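Local coordinates for uncharacterized protein (Corynebacterium diphtheriae, PDB 3V7B) that is of unknown function but folds as an antiparallel sheet with helices, and belongs to the DUF2020 family of the Mog1p/PsbP clan, at residues P18-R22 against V59-E65; F53-C58 against T70-H75. All coordinates share one frame. Residue numbers count along the deposited sequence, not the author numbering.

Contact 1 (P18-R22 against V59-E65); sequences PPQGR and VFWSYPE
Trp61 lies with one indole face under the backbone of Gly21 and Arg22: Arg22 CB sits 3.9 Å from the centroid of the five-membered ring and 12° off its normal, a CH-pi contact, and Gly21 O is 3.5 Å from Trp61 CZ3. Segment 18-22 is a loop packed over this Trp at the end of strand 57-61, which runs antiparallel between strands 46-50 and 69-75. Pro18 to Gly21 form a type I beta turn closed by Gly21 N to Pro18 O at 3.1 Å, and Gly21 (phi 55°, psi -148°), with a positive phi that favours glycine, redirects the chain across the indole. After Trp61 the chain turns as a loop, 62-65, round the end of the Arg22 side chain. CA atoms are nearest at Pro18-Val59 (7.2 Å) and Arg22-Trp61 (5.8 Å). Pro18 CG closes one end, 3.4 Å from Val59 CG2 and 4.1 Å from Trp61 CH2 at the ring edge. At the other, Arg22 (chi1 and chi2 t) passes the five-membered ring, then bends at chi3 (-130°) and chi4 (79°) toward the loop. Arg22 NH2 donates to Pro64 O at 2.7 Å, and Arg22 NH1 adds a weak bond to Pro64 O at 3.3 Å. Trp61 (chi1 m, chi2 -89°) turns NE1 toward Glu65 O, a weak hydrogen bond of 3.1 Å. Water 1 donates to Glu65 O (2.7 Å) and weakly accepts from Arg22 NH2 (3.0 Å). The loop is thus held by an aromatic face and by a guanidinium hydrogen-bonded to the Pro64 carbonyl and, through water 1, to that of Glu65.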
# COMPACT_ATOMS: atom_id res chain seq x y z
N PRO A 18 4.24 1.59 -11.82
CA PRO A 18 5.70 1.70 -12.05
C PRO A 18 5.97 1.50 -13.53
O PRO A 18 5.40 0.61 -14.14
CB PRO A 18 6.29 0.54 -11.21
CG PRO A 18 5.27 0.29 -10.18
CD PRO A 18 3.93 0.49 -10.89
N PRO A 19 6.76 2.40 -14.14
CA PRO A 19 6.70 2.49 -15.61
C PRO A 19 7.21 1.25 -16.33
O PRO A 19 6.74 0.98 -17.45
CB PRO A 19 7.51 3.75 -15.92
CG PRO A 19 8.35 3.98 -14.72
CD PRO A 19 7.63 3.40 -13.54
N GLN A 20 8.09 0.46 -15.72
CA GLN A 20 8.57 -0.78 -16.33
C GLN A 20 7.90 -2.06 -15.82
O GLN A 20 8.30 -3.12 -16.21
CB GLN A 20 10.10 -0.93 -16.15
CG GLN A 20 10.94 -0.11 -17.11
CD GLN A 20 11.01 1.37 -16.82
OE1 GLN A 20 11.65 1.79 -15.84
NE2 GLN A 20 10.39 2.18 -17.68
N GLY A 21 6.89 -1.94 -14.95
CA GLY A 21 6.15 -3.08 -14.49
C GLY A 21 7.00 -4.20 -13.88
O GLY A 21 8.00 -3.96 -13.27
N ARG A 22 6.54 -5.43 -14.04
CA ARG A 22 7.14 -6.68 -13.53
C ARG A 22 8.60 -6.98 -13.95
O ARG A 22 9.27 -7.76 -13.31
CB ARG A 22 6.23 -7.82 -14.05
CG ARG A 22 6.91 -9.14 -14.29
CD ARG A 22 6.13 -9.95 -15.32
NE ARG A 22 5.97 -11.24 -14.70
CZ ARG A 22 5.06 -11.48 -13.77
NH1 ARG A 22 5.04 -12.67 -13.22
NH2 ARG A 22 4.17 -10.54 -13.41
N VAL A 59 5.64 -1.47 -5.91
CA VAL A 59 4.85 -2.63 -6.38
C VAL A 59 5.73 -3.85 -6.57
O VAL A 59 6.85 -3.73 -7.06
CB VAL A 59 4.20 -2.33 -7.69
CG1 VAL A 59 3.23 -3.49 -8.07
CG2 VAL A 59 3.44 -1.00 -7.62
N PHE A 60 5.23 -5.00 -6.11
CA PHE A 60 6.02 -6.18 -6.03
C PHE A 60 5.27 -7.31 -6.74
O PHE A 60 4.13 -7.63 -6.42
CB PHE A 60 6.32 -6.62 -4.60
CG PHE A 60 6.86 -5.54 -3.69
CD1 PHE A 60 8.23 -5.33 -3.55
CD2 PHE A 60 6.00 -4.67 -3.01
CE1 PHE A 60 8.73 -4.40 -2.67
CE2 PHE A 60 6.52 -3.66 -2.21
CZ PHE A 60 7.89 -3.53 -2.04
N TRP A 61 5.98 -7.93 -7.67
CA TRP A 61 5.46 -9.00 -8.50
C TRP A 61 6.10 -10.33 -8.23
O TRP A 61 7.30 -10.44 -8.03
CB TRP A 61 5.70 -8.69 -9.98
CG TRP A 61 4.70 -7.74 -10.56
CD1 TRP A 61 3.45 -8.03 -11.16
CD2 TRP A 61 4.90 -6.34 -10.71
NE1 TRP A 61 2.84 -6.89 -11.61
CE2 TRP A 61 3.72 -5.81 -11.37
CE3 TRP A 61 5.93 -5.47 -10.32
CZ2 TRP A 61 3.55 -4.48 -11.59
CZ3 TRP A 61 5.76 -4.12 -10.60
CH2 TRP A 61 4.60 -3.65 -11.20
N SER A 62 5.26 -11.37 -8.26
CA SER A 62 5.70 -12.76 -8.37
C SER A 62 5.25 -13.29 -9.73
O SER A 62 5.10 -12.52 -10.67
CB SER A 62 5.09 -13.60 -7.27
OG SER A 62 5.74 -14.88 -7.18
N TYR A 63 4.99 -14.59 -9.84
CA TYR A 63 4.67 -15.12 -11.14
C TYR A 63 3.30 -14.66 -11.75
O TYR A 63 3.18 -14.55 -12.97
CB TYR A 63 4.76 -16.66 -11.12
CG TYR A 63 3.76 -17.33 -10.20
CD1 TYR A 63 2.45 -17.67 -10.66
CD2 TYR A 63 4.09 -17.64 -8.88
CE1 TYR A 63 1.52 -18.29 -9.81
CE2 TYR A 63 3.17 -18.25 -8.04
CZ TYR A 63 1.89 -18.56 -8.52
OH TYR A 63 0.98 -19.13 -7.68
N PRO A 64 2.28 -14.38 -10.92
CA PRO A 64 1.03 -13.91 -11.58
C PRO A 64 1.18 -12.59 -12.32
O PRO A 64 2.11 -11.79 -12.09
CB PRO A 64 0.06 -13.73 -10.41
CG PRO A 64 0.58 -14.60 -9.34
CD PRO A 64 2.09 -14.57 -9.48
N GLU A 65 0.24 -12.30 -13.21
CA GLU A 65 0.21 -11.00 -13.86
C GLU A 65 -0.02 -9.84 -12.84
O GLU A 65 0.71 -8.79 -12.82
CB GLU A 65 -0.88 -11.03 -14.94
CG GLU A 65 -0.66 -12.09 -16.02
CD GLU A 65 0.22 -11.59 -17.15
OE1 GLU A 65 1.21 -10.88 -16.87
OE2 GLU A 65 -0.07 -11.92 -18.32
O HOH W 1 2.53 -8.38 -14.71

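Contact 2 (F53-C58 against T70-H75). With EDO (1,2-ethanediol), chain C.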
# COMPACT_ATOMS: atom_id res chain seq x y z
N PHE A 53 4.20 10.02 -6.73
CA PHE A 53 3.85 10.28 -5.32
C PHE A 53 5.07 10.85 -4.62
O PHE A 53 6.16 10.41 -4.90
CB PHE A 53 3.40 9.00 -4.69
CG PHE A 53 2.24 8.35 -5.43
CD1 PHE A 53 0.92 8.71 -5.19
CD2 PHE A 53 2.49 7.45 -6.41
CE1 PHE A 53 -0.17 8.13 -5.92
CE2 PHE A 53 1.45 6.83 -7.13
CZ PHE A 53 0.12 7.17 -6.89
N ASP A 54 4.86 11.79 -3.71
CA ASP A 54 6.01 12.36 -2.94
C ASP A 54 6.86 11.21 -2.35
O ASP A 54 8.10 11.19 -2.50
CB ASP A 54 5.55 13.25 -1.79
CG ASP A 54 4.72 14.46 -2.21
OD1 ASP A 54 4.63 14.76 -3.43
OD2 ASP A 54 4.15 15.08 -1.28
N THR A 55 6.19 10.27 -1.69
CA THR A 55 6.81 9.01 -1.29
C THR A 55 6.50 8.01 -2.36
O THR A 55 5.31 7.67 -2.57
CB THR A 55 6.28 8.49 0.07
OG1 THR A 55 6.63 9.44 1.08
CG2 THR A 55 6.92 7.17 0.38
N PRO A 56 7.53 7.51 -3.07
CA PRO A 56 7.17 6.61 -4.17
C PRO A 56 6.36 5.43 -3.75
O PRO A 56 6.63 4.85 -2.72
CB PRO A 56 8.54 6.14 -4.70
CG PRO A 56 9.46 7.25 -4.36
CD PRO A 56 9.00 7.60 -2.95
N ALA A 57 5.38 5.07 -4.55
CA ALA A 57 4.62 3.84 -4.39
C ALA A 57 5.51 2.69 -4.82
O ALA A 57 6.34 2.86 -5.71
CB ALA A 57 3.39 3.90 -5.23
N CYS A 58 5.35 1.53 -4.18
CA CYS A 58 6.21 0.37 -4.47
C CYS A 58 5.28 -0.79 -4.85
O CYS A 58 4.28 -1.08 -4.17
CB CYS A 58 7.08 -0.03 -3.27
SG CYS A 58 8.25 1.26 -2.77
N THR A 70 1.11 -4.35 -3.30
CA THR A 70 1.24 -2.97 -3.71
C THR A 70 1.18 -2.09 -2.47
O THR A 70 0.26 -2.23 -1.65
CB THR A 70 0.06 -2.59 -4.66
OG1 THR A 70 0.09 -3.39 -5.86
CG2 THR A 70 0.04 -1.07 -4.98
N VAL A 71 2.12 -1.13 -2.36
CA VAL A 71 2.17 -0.27 -1.20
C VAL A 71 2.15 1.15 -1.71
O VAL A 71 2.98 1.53 -2.53
CB VAL A 71 3.44 -0.48 -0.33
CG1 VAL A 71 3.52 0.53 0.80
CG2 VAL A 71 3.46 -1.94 0.22
N MSE A 72 1.14 1.90 -1.25
CA MSE A 72 0.93 3.26 -1.66
C MSE A 72 0.81 4.24 -0.49
O MSE A 72 -0.02 4.07 0.41
CB MSE A 72 -0.27 3.40 -2.59
CG MSE A 72 -0.50 4.88 -3.10
SE MSE A 72 -1.97 4.93 -4.37
CE MSE A 72 -3.36 4.44 -3.05
N VAL A 73 1.69 5.26 -0.51
CA VAL A 73 1.71 6.36 0.42
C VAL A 73 1.19 7.66 -0.21
O VAL A 73 1.66 8.11 -1.23
CB VAL A 73 3.12 6.58 1.04
CG1 VAL A 73 3.05 7.76 2.06
CG2 VAL A 73 3.55 5.29 1.77
N ARG A 74 0.14 8.26 0.38
CA ARG A 74 -0.52 9.40 -0.19
C ARG A 74 -0.38 10.60 0.74
O ARG A 74 -0.59 10.50 1.93
CB ARG A 74 -2.00 9.18 -0.37
CG ARG A 74 -2.44 8.32 -1.52
CD ARG A 74 -1.76 8.49 -2.81
NE ARG A 74 -1.88 9.88 -3.32
CZ ARG A 74 -2.84 10.36 -4.08
NH1 ARG A 74 -3.78 9.59 -4.55
NH2 ARG A 74 -2.82 11.64 -4.44
N HIS A 75 0.05 11.70 0.23
CA HIS A 75 -0.01 12.94 1.01
C HIS A 75 -1.10 13.78 0.35
O HIS A 75 -0.94 14.35 -0.77
CB HIS A 75 1.34 13.65 1.02
CG HIS A 75 2.38 12.97 1.86
ND1 HIS A 75 3.00 11.80 1.47
CD2 HIS A 75 2.97 13.34 3.06
CE1 HIS A 75 3.89 11.43 2.41
NE2 HIS A 75 3.87 12.37 3.39
C1 EDO C . -3.01 -7.47 -5.71
O1 EDO C . -2.57 -7.64 -7.06
C2 EDO C . -2.00 -6.59 -4.96
O2 EDO C . -1.72 -5.28 -5.53
O HOH W 2 3.11 6.24 -2.76
O HOH W 3 3.25 10.48 -1.13
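Two backbone hydrogen bonds close the Cys58-Val71 pair, Cys58 N to Val71 O at 2.9 Å and Val71 N to Cys58 O at 2.8 Å, making it an antiparallel hydrogen-bonded pair of the hairpin 57-61/69-75. Toward Phe53 the backbone of 53-56 stands off strand 69-75 and two waters bridge the gap: water 2 donates to Thr55 O (2.6 Å) and Val73 O (2.8 Å), while water 3 accepts from Thr55 N (3.0 Å), donates to Val73 O (2.9 Å) and is hydrogen-bonded to His75 ND1 (2.9 Å). Phe53 makes a Met-aromatic contact with selenomethionine Met72, SE lying 4.6 Å from the ring centroid, and its CE1 is 3.5 Å from Arg74 CD, under a guanidinium that is salt-bridged to Asp7. Thr55 CB meets Val73 CB at 3.8 Å, both side chains also touching Leu149 of helix 135-149. Cys58 is disulfide-bonded to Cys28. Direct backbone hydrogen bonds thus give way to water bridges, with apolar packing and a covalent cross-link to the N-terminal region.

How the contacts relate
Both contacts draw on strand 57-61: contact 2 takes its start, where it pairs with strand 69-75, and contact 1 its end, where residues 18-22 pack on it. Their centres are 15 Å apart, yet they touch, Val59 CG1 lying 3.8 Å from Thr70 OG1 and Phe60 CE2 4.3 Å from Val71 CG2. Along the chain the segments alternate. An ethanediol, probably from the crystallisation liquor, hydrogen-bonds Thr70 OG1 through O2 at 2.6 Å and lies about 6 Å from the Val59 side chain between nearest atoms; it also hydrogen-bonds Pro67 O, and Pro67 touches Val59 and Trp61 of contact 1. With the function unknown, neither contact can be tied to an active site.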